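Local coordinates for Glyco_hydro_cc domain-containing protein (Cryptococcus neoformans, PDB 6UBC) that probably binds beta-1,3-glucan oligosaccharides, as an oligosaccharide-binding member of subgroup VII of glycoside hydrolase family GH128, at residues Y222-N226 / A227-G231; C277-P280 / G281-N284; S292-S296 / T297-W301; S326-S329 / S330-T334. One frame throughout, in Å; residues are numbered along the deposited sequence.

Contact 1: Y222-N226 / A227-G231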
# COMPACT_ATOMS: atom_id res chain seq x y z
N TYR A 222 -4.27 -7.26 5.14
CA TYR A 222 -4.71 -7.28 3.75
C TYR A 222 -5.67 -6.13 3.48
O TYR A 222 -6.33 -5.61 4.36
CB TYR A 222 -5.39 -8.61 3.46
CG TYR A 222 -6.52 -8.96 4.41
CD1 TYR A 222 -6.32 -9.70 5.56
CD2 TYR A 222 -7.81 -8.61 4.09
CE1 TYR A 222 -7.38 -10.01 6.40
CE2 TYR A 222 -8.89 -8.90 4.90
CZ TYR A 222 -8.68 -9.61 6.08
OH TYR A 222 -9.73 -9.93 6.89
N TYR A 223 -5.75 -5.79 2.21
CA TYR A 223 -6.71 -4.77 1.72
C TYR A 223 -6.96 -5.03 0.25
O TYR A 223 -6.10 -5.72 -0.41
CB TYR A 223 -6.15 -3.38 1.96
CG TYR A 223 -5.13 -2.89 0.94
CD1 TYR A 223 -3.84 -3.42 0.86
CD2 TYR A 223 -5.42 -1.83 0.10
CE1 TYR A 223 -2.92 -2.96 -0.06
CE2 TYR A 223 -4.48 -1.31 -0.77
CZ TYR A 223 -3.23 -1.89 -0.88
OH TYR A 223 -2.28 -1.40 -1.76
N ASP A 224 -8.03 -4.43 -0.27
CA ASP A 224 -8.49 -4.73 -1.65
C ASP A 224 -8.96 -3.45 -2.36
O ASP A 224 -9.76 -3.56 -3.31
CB ASP A 224 -9.54 -5.83 -1.64
CG ASP A 224 -10.87 -5.38 -1.04
OD1 ASP A 224 -10.95 -4.25 -0.53
OD2 ASP A 224 -11.81 -6.17 -1.11
N TRP A 225 -8.53 -2.30 -1.84
CA TRP A 225 -8.81 -0.94 -2.37
C TRP A 225 -10.24 -0.51 -2.07
O TRP A 225 -10.53 0.66 -2.30
CB TRP A 225 -8.50 -0.83 -3.86
CG TRP A 225 -7.06 -1.08 -4.19
CD1 TRP A 225 -6.04 -0.24 -3.98
CD2 TRP A 225 -6.49 -2.28 -4.74
NE1 TRP A 225 -4.85 -0.77 -4.40
CE2 TRP A 225 -5.09 -2.04 -4.84
CE3 TRP A 225 -7.00 -3.50 -5.17
CZ2 TRP A 225 -4.22 -2.98 -5.34
CZ3 TRP A 225 -6.13 -4.44 -5.70
CH2 TRP A 225 -4.75 -4.18 -5.76
N ASN A 226 -11.08 -1.39 -1.53
CA ASN A 226 -12.47 -1.01 -1.13
C ASN A 226 -12.45 -0.36 0.27
O ASN A 226 -11.45 -0.50 1.07
CB ASN A 226 -13.41 -2.22 -1.18
CG ASN A 226 -13.53 -2.77 -2.58
OD1 ASN A 226 -13.63 -1.97 -3.52
ND2 ASN A 226 -13.47 -4.09 -2.73
N ALA A 227 -13.58 0.25 0.65
CA ALA A 227 -13.72 0.87 1.98
C ALA A 227 -13.42 -0.17 3.06
O ALA A 227 -12.67 0.15 4.05
CB ALA A 227 -15.12 1.50 2.12
N THR A 228 -13.97 -1.38 2.89
CA THR A 228 -13.74 -2.55 3.75
C THR A 228 -13.39 -3.71 2.84
O THR A 228 -14.10 -3.90 1.86
CB THR A 228 -14.99 -2.85 4.60
OG1 THR A 228 -15.39 -1.68 5.33
CG2 THR A 228 -14.75 -4.02 5.53
N PRO A 229 -12.38 -4.54 3.11
CA PRO A 229 -12.13 -5.67 2.23
C PRO A 229 -13.33 -6.61 2.20
O PRO A 229 -13.85 -6.89 3.26
CB PRO A 229 -10.89 -6.32 2.84
CG PRO A 229 -10.20 -5.16 3.52
CD PRO A 229 -11.35 -4.41 4.17
N SER A 230 -13.64 -7.15 1.02
CA SER A 230 -14.76 -8.09 0.83
C SER A 230 -14.32 -9.47 1.30
O SER A 230 -15.18 -10.28 1.71
CB SER A 230 -15.20 -8.09 -0.60
OG SER A 230 -14.11 -8.41 -1.44
N GLY A 231 -13.02 -9.74 1.21
CA GLY A 231 -12.41 -11.02 1.61
C GLY A 231 -12.09 -10.99 3.09
O GLY A 231 -12.25 -9.96 3.73
O HOH W 1 -12.09 -9.16 6.36
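The carboxylate of Asp224 holds the loop that returns past it through Ser230. Ser230 N donates to Asp224 OD2 at 3.0 Å, nearly straight at 169°. The N-H meets the oxygen from above the carboxylate plane, 37° out of it. Ser230 OG lies 3.2 Å from Asp224 OD2. Asn226 ND2 adds a weak bond to OD2. Asp224 OD1 accepts from Asn226 N at 3.0 Å, again from above the plane. Both oxygens of Asp224 are thus engaged, and its rotation is fixed. Asp209 brings a second carboxylate close to OD2, which may raise the proton affinity of the pair; Asp209 OD1 also accepts from Gly231 N. Asn226 OD1 takes its bond from Arg255.

The Tyr222 ring meets Pro229 with its edge: CE2 is 3.9 Å from Pro229 CB, near the ring plane. With chi1 at 54°, CG of Tyr222 sits between its backbone N and carbonyl carbon, and the ring edge comes against Pro229. Water 1, in the plane of the ring, joins Tyr222 OH (2.5 Å) to Gly231 O (2.8 Å), donating to the latter. The hydroxyl also has a weak hydrogen bond with Ala233 N.

The bond from Asn226 N to Asp224 OD1 closes an Asx turn, here at the start of the loop that leaves strand 221-223. That strand runs parallel to 204-207 and 237-241, consistent with a (beta/alpha)8-type barrel.

Contact 2: C277-P280 / G281-N284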
# COMPACT_ATOMS: atom_id res chain seq x y z
N CYS A 277 -1.29 10.87 -9.90
CA CYS A 277 -1.38 10.34 -11.28
C CYS A 277 -2.80 10.45 -11.81
O CYS A 277 -3.76 10.28 -11.03
CB CYS A 277 -0.93 8.89 -11.36
SG CYS A 277 0.84 8.75 -11.75
N SER A 278 -2.94 10.53 -13.13
CA SER A 278 -4.24 10.65 -13.83
C SER A 278 -4.55 9.41 -14.69
O SER A 278 -5.62 9.34 -15.31
CB SER A 278 -4.23 11.89 -14.64
OG SER A 278 -3.16 11.86 -15.55
N THR A 279 -3.68 8.41 -14.71
CA THR A 279 -3.81 7.24 -15.60
C THR A 279 -4.64 6.19 -14.88
O THR A 279 -4.94 6.29 -13.69
CB THR A 279 -2.39 6.85 -16.03
OG1 THR A 279 -1.59 6.72 -14.85
CG2 THR A 279 -1.76 7.92 -16.89
N PRO A 280 -5.11 5.17 -15.61
CA PRO A 280 -5.96 4.14 -15.02
C PRO A 280 -5.51 3.55 -13.67
O PRO A 280 -4.36 3.24 -13.52
CB PRO A 280 -6.00 3.06 -16.12
CG PRO A 280 -5.85 3.85 -17.39
CD PRO A 280 -4.96 5.03 -17.07
N GLY A 281 -6.46 3.42 -12.75
CA GLY A 281 -6.29 2.90 -11.38
C GLY A 281 -5.58 3.88 -10.43
O GLY A 281 -5.25 3.44 -9.27
N SER A 282 -5.39 5.12 -10.87
CA SER A 282 -4.94 6.27 -10.03
C SER A 282 -6.11 7.24 -9.76
O SER A 282 -6.99 7.41 -10.65
CB SER A 282 -3.74 6.95 -10.63
OG SER A 282 -2.66 6.00 -10.88
N SER A 283 -6.16 7.85 -8.57
CA SER A 283 -7.30 8.64 -8.07
C SER A 283 -7.32 10.07 -8.62
O SER A 283 -8.39 10.69 -8.57
CB SER A 283 -7.41 8.57 -6.54
OG SER A 283 -6.25 9.11 -5.94
N ASN A 284 -6.22 10.61 -9.10
CA ASN A 284 -6.19 11.91 -9.81
C ASN A 284 -6.91 13.02 -9.01
O ASN A 284 -7.95 13.59 -9.46
CB ASN A 284 -6.74 11.72 -11.23
CG ASN A 284 -6.56 12.97 -12.06
OD1 ASN A 284 -5.69 13.78 -11.77
ND2 ASN A 284 -7.47 13.16 -12.98
O HOH W 2 -7.26 8.39 -13.15
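Cys277 meets Ser282 across the loop. Cys277 CB lies 3.4 Å from Ser282 OG and 3.5 Å from Ser282 CB, the latter a tight carbon pair. Ser282 OG is anti to its own carbonyl carbon (chi1 -54°), which lays it alongside Cys277 CB. That hydroxyl is hydrogen-bonded to Glu274 OE1. Cys277 O also rests against the CB atoms of Ser282 and Asn284.

Ser278 packs its CB on the amide of Asn284, 3.6 Å from CG. A chi1 of -172° extends the Asn284 side chain away from its own N and brings the amide alongside Ser278.

Thr279 starts a type II beta turn. Its O accepts from Ser282 N at 3.1 Å, with an N-H...O angle of 148°. Water 2 donates to Ser282 O (2.7 Å) and lies within donating range of Thr279 O, though it has more acceptors than protons.

Pro280 and Gly281 fill the two middle positions of the turn. Gly281 has phi 73°, as the third position of a type II turn requires.

This loop runs from strand 268-270 to helix 287-298. The disulfide from Cys277 to Cys314 ties it to the chain beyond strand 307-309, and Ser283 is hydrogen-bonded back to Glu273 after strand 268-270.

Contact 3: S292-S296 / T297-W301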
# COMPACT_ATOMS: atom_id res chain seq x y z
N SER A 292 -8.43 18.64 2.06
CA SER A 292 -9.76 18.87 2.65
C SER A 292 -10.47 17.52 2.89
O SER A 292 -11.02 17.35 3.99
CB SER A 292 -10.60 19.82 1.83
OG SER A 292 -11.84 19.97 2.55
N LEU A 293 -10.42 16.56 1.95
CA LEU A 293 -11.11 15.25 2.10
C LEU A 293 -10.45 14.44 3.22
O LEU A 293 -11.15 13.83 4.01
CB LEU A 293 -11.08 14.52 0.77
CG LEU A 293 -11.80 13.18 0.75
CD1 LEU A 293 -13.25 13.36 1.16
CD2 LEU A 293 -11.73 12.56 -0.66
N TRP A 294 -9.11 14.42 3.23
CA TRP A 294 -8.32 13.76 4.28
C TRP A 294 -8.79 14.28 5.65
O TRP A 294 -9.19 13.47 6.50
CB TRP A 294 -6.84 14.05 4.02
CG TRP A 294 -5.99 13.53 5.13
CD1 TRP A 294 -5.70 14.23 6.26
CD2 TRP A 294 -5.32 12.26 5.24
NE1 TRP A 294 -4.90 13.47 7.06
CE2 TRP A 294 -4.66 12.26 6.48
CE3 TRP A 294 -5.18 11.13 4.41
CZ2 TRP A 294 -3.90 11.18 6.92
CZ3 TRP A 294 -4.45 10.05 4.84
CH2 TRP A 294 -3.80 10.08 6.08
N ASP A 295 -8.83 15.58 5.80
CA ASP A 295 -9.14 16.22 7.09
C ASP A 295 -10.59 15.95 7.49
O ASP A 295 -10.81 15.59 8.65
CB ASP A 295 -8.83 17.71 7.11
CG ASP A 295 -7.35 17.95 7.39
OD1 ASP A 295 -6.75 17.12 8.13
OD2 ASP A 295 -6.83 18.92 6.85
N SER A 296 -11.52 15.97 6.54
CA SER A 296 -12.96 15.87 6.86
C SER A 296 -13.40 14.44 7.05
O SER A 296 -14.34 14.23 7.80
CB SER A 296 -13.78 16.52 5.81
OG SER A 296 -13.79 15.75 4.62
N THR A 297 -12.81 13.48 6.36
CA THR A 297 -13.37 12.12 6.15
C THR A 297 -12.48 11.00 6.70
O THR A 297 -13.01 10.08 7.25
CB THR A 297 -13.70 11.96 4.66
OG1 THR A 297 -14.58 13.02 4.31
CG2 THR A 297 -14.39 10.67 4.30
N ILE A 298 -11.14 11.13 6.59
CA ILE A 298 -10.17 10.15 7.13
C ILE A 298 -9.76 10.54 8.56
O ILE A 298 -9.94 9.68 9.49
CB ILE A 298 -8.96 10.06 6.18
CG1 ILE A 298 -9.33 9.36 4.86
CG2 ILE A 298 -7.84 9.31 6.88
CD1 ILE A 298 -8.25 9.45 3.78
N ALA A 299 -9.25 11.74 8.75
CA ALA A 299 -8.71 12.22 10.06
C ALA A 299 -9.64 11.98 11.25
O ALA A 299 -9.15 11.61 12.33
CB ALA A 299 -8.32 13.65 9.96
N PRO A 300 -10.98 12.18 11.17
CA PRO A 300 -11.82 11.99 12.35
C PRO A 300 -11.64 10.62 13.03
O PRO A 300 -11.86 10.52 14.24
CB PRO A 300 -13.24 12.19 11.79
CG PRO A 300 -13.06 13.13 10.62
CD PRO A 300 -11.77 12.63 10.00
N TRP A 301 -11.29 9.57 12.28
CA TRP A 301 -11.17 8.21 12.84
C TRP A 301 -9.96 8.12 13.77
O TRP A 301 -9.93 7.21 14.63
CB TRP A 301 -11.10 7.17 11.73
CG TRP A 301 -12.42 6.98 11.06
CD1 TRP A 301 -12.75 7.29 9.77
CD2 TRP A 301 -13.59 6.38 11.63
NE1 TRP A 301 -14.05 6.97 9.52
CE2 TRP A 301 -14.58 6.38 10.63
CE3 TRP A 301 -13.89 5.87 12.90
CZ2 TRP A 301 -15.87 5.92 10.87
CZ3 TRP A 301 -15.14 5.36 13.13
CH2 TRP A 301 -16.11 5.37 12.12
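The C-terminal turns of helix 287-298, the helix of a beta-alpha-beta unit, bring Trp294 against Ile298. Ile298 CG2 stands over one face of the indole in a CH-pi contact. Ile298 CG2 is 4.0 Å from the centroid of the Trp294 six-membered ring and 8° off the ring normal. The other branch flanks the ring instead: Ile298 CD1 lies beside it, 3.6 Å from Trp294 CE3. With chi1 at 174°, Trp294 sends its ring outward from the helix, where the Ile298 side chain crosses it.

The backbone changes its pattern here. Thr297 N donates to Leu293 O in the usual way. Trp294 O then takes two bonds, from Ile298 N at 3.0 Å and from Ala299 N at 2.8 Å. The second is the straighter, 178° at the hydrogen, and closes a wider pi-type turn. Pro300 has no N-H to give, and its CD sits 3.4 Å from Asp295 O.

On the other side of the helix Ser296 OG and Thr297 OG1 share a hydrogen bond of 2.9 Å, with either as donor. Leu293 CD1 touches Thr297 OG1 at 3.4 Å.

Ile298 also reaches Ile269 and Leu308, and Trp294 reaches Leu308. The helix thus packs through these side chains on strands 268-270 and 307-309, the two parallel strands it connects, as in a beta-alpha-beta crossover.

Contact 4: S326-S329 / S330-T334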
# COMPACT_ATOMS: atom_id res chain seq x y z
N SER A 326 4.33 16.67 -0.46
CA SER A 326 4.93 17.74 0.38
C SER A 326 3.92 18.87 0.53
O SER A 326 3.79 19.42 1.66
CB SER A 326 6.25 18.22 -0.11
OG SER A 326 6.19 18.77 -1.42
N ALA A 327 3.26 19.25 -0.55
CA ALA A 327 2.22 20.31 -0.44
C ALA A 327 1.04 19.80 0.38
O ALA A 327 0.49 20.56 1.18
CB ALA A 327 1.77 20.81 -1.77
N PHE A 328 0.61 18.57 0.17
CA PHE A 328 -0.51 17.94 0.92
C PHE A 328 -0.18 17.98 2.41
O PHE A 328 -1.03 18.33 3.24
CB PHE A 328 -0.70 16.49 0.41
CG PHE A 328 -1.66 15.61 1.16
CD1 PHE A 328 -3.03 15.65 0.89
CD2 PHE A 328 -1.21 14.71 2.14
CE1 PHE A 328 -3.92 14.86 1.62
CE2 PHE A 328 -2.10 13.90 2.81
CZ PHE A 328 -3.45 13.97 2.57
N SER A 329 1.04 17.65 2.77
CA SER A 329 1.50 17.60 4.18
C SER A 329 1.41 18.98 4.82
O SER A 329 1.03 19.06 6.03
CB SER A 329 2.93 17.06 4.26
OG SER A 329 3.40 16.96 5.62
N SER A 330 1.74 20.00 4.05
CA SER A 330 1.66 21.42 4.45
C SER A 330 0.22 21.82 4.72
O SER A 330 -0.00 22.55 5.72
CB SER A 330 2.25 22.30 3.42
OG SER A 330 3.62 22.07 3.45
N GLN A 331 -0.72 21.35 3.91
CA GLN A 331 -2.15 21.79 3.92
C GLN A 331 -3.04 21.01 4.90
O GLN A 331 -3.97 21.59 5.38
CB GLN A 331 -2.70 21.71 2.52
CG GLN A 331 -1.94 22.70 1.62
CD GLN A 331 -2.46 22.75 0.20
OE1 GLN A 331 -3.67 22.63 -0.04
NE2 GLN A 331 -1.55 22.98 -0.74
N ILE A 332 -2.75 19.77 5.24
CA ILE A 332 -3.59 18.97 6.17
C ILE A 332 -3.40 19.46 7.60
O ILE A 332 -2.32 19.90 7.96
CB ILE A 332 -3.36 17.45 6.08
CG1 ILE A 332 -1.90 17.05 6.35
CG2 ILE A 332 -3.80 16.99 4.72
CD1 ILE A 332 -1.62 15.61 6.07
N SER A 333 -4.47 19.33 8.40
CA SER A 333 -4.45 19.73 9.82
C SER A 333 -4.10 18.53 10.68
O SER A 333 -3.58 18.74 11.79
CB SER A 333 -5.73 20.43 10.21
OG SER A 333 -5.70 21.76 9.64
N THR A 334 -4.48 17.34 10.29
CA THR A 334 -4.16 16.08 11.04
C THR A 334 -3.18 15.27 10.20
O THR A 334 -3.56 14.93 9.04
CB THR A 334 -5.41 15.25 11.32
OG1 THR A 334 -6.21 16.07 12.19
CG2 THR A 334 -5.10 13.90 11.93
O HOH W 3 1.02 21.24 7.98
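Ile332 lies over one face of the Phe328 ring. Ile332 CG2 is 3.8 Å from the centroid of the Phe328 ring and 15° off the normal, a CH-pi contact displaced toward the rim. Ile332 CD1 reaches the same ring, 3.7 Å from Phe328 CE2. The chi1 of Ile332, 58°, sets CG2 opposite the carbonyl carbon. This turns both CG2 and CD1 toward the phenyl group.

The backbone holds the pair in place. Ile332, the first residue to leave helical geometry, still donates its N to Phe328 O at 3.0 Å. Phe328 O also receives a weak bond from Gln331 N, whose better acceptor is Ala327 O at 3.1 Å. The Gln331 side chain runs extended beside Ala327, with CG 3.3 Å from Ala327 O. At the helix end, water 3 lies within donating range of Ser329 O and Ser330 O, which compete with other acceptors for its protons.

Phe328 meets Trp294 of helix 287-298 edge-to-face, and also touches the ring of Trp324. Ile332 leans on Trp294 too. Gln331 touches Val287 and Ala288 on helix 287-298, and Ser326 and Ser329 touch Tyr362 of helix 348-362, so helix 324-331 contacts both helices.

How the contacts relate
All four contacts are local and partly buried. Contact 1 lies nearest the chain centre, about 12 Å between centres; contacts 3 and 4 lie farther out, about 19 and 20 Å. Contacts 3 and 4 touch. Trp294 NE1 hydrogen-bonds Thr334 O, Asp295 hydrogen-bonds the backbone N of Ser333 and Thr334, and Ala299 packs on Thr334. Both set an isoleucine over an aromatic face at a helix end. Contact 1 runs from the end of strand 221-223 into its loop; contact 2 lies wholly in a loop. These two rely more on polar side-chain and turn bonds. Contact 1 gathers bonds on one buried carboxylate. Contact 2 is more exposed. Contacts 2 and 3 share the connection between strands 268-270 and 307-309.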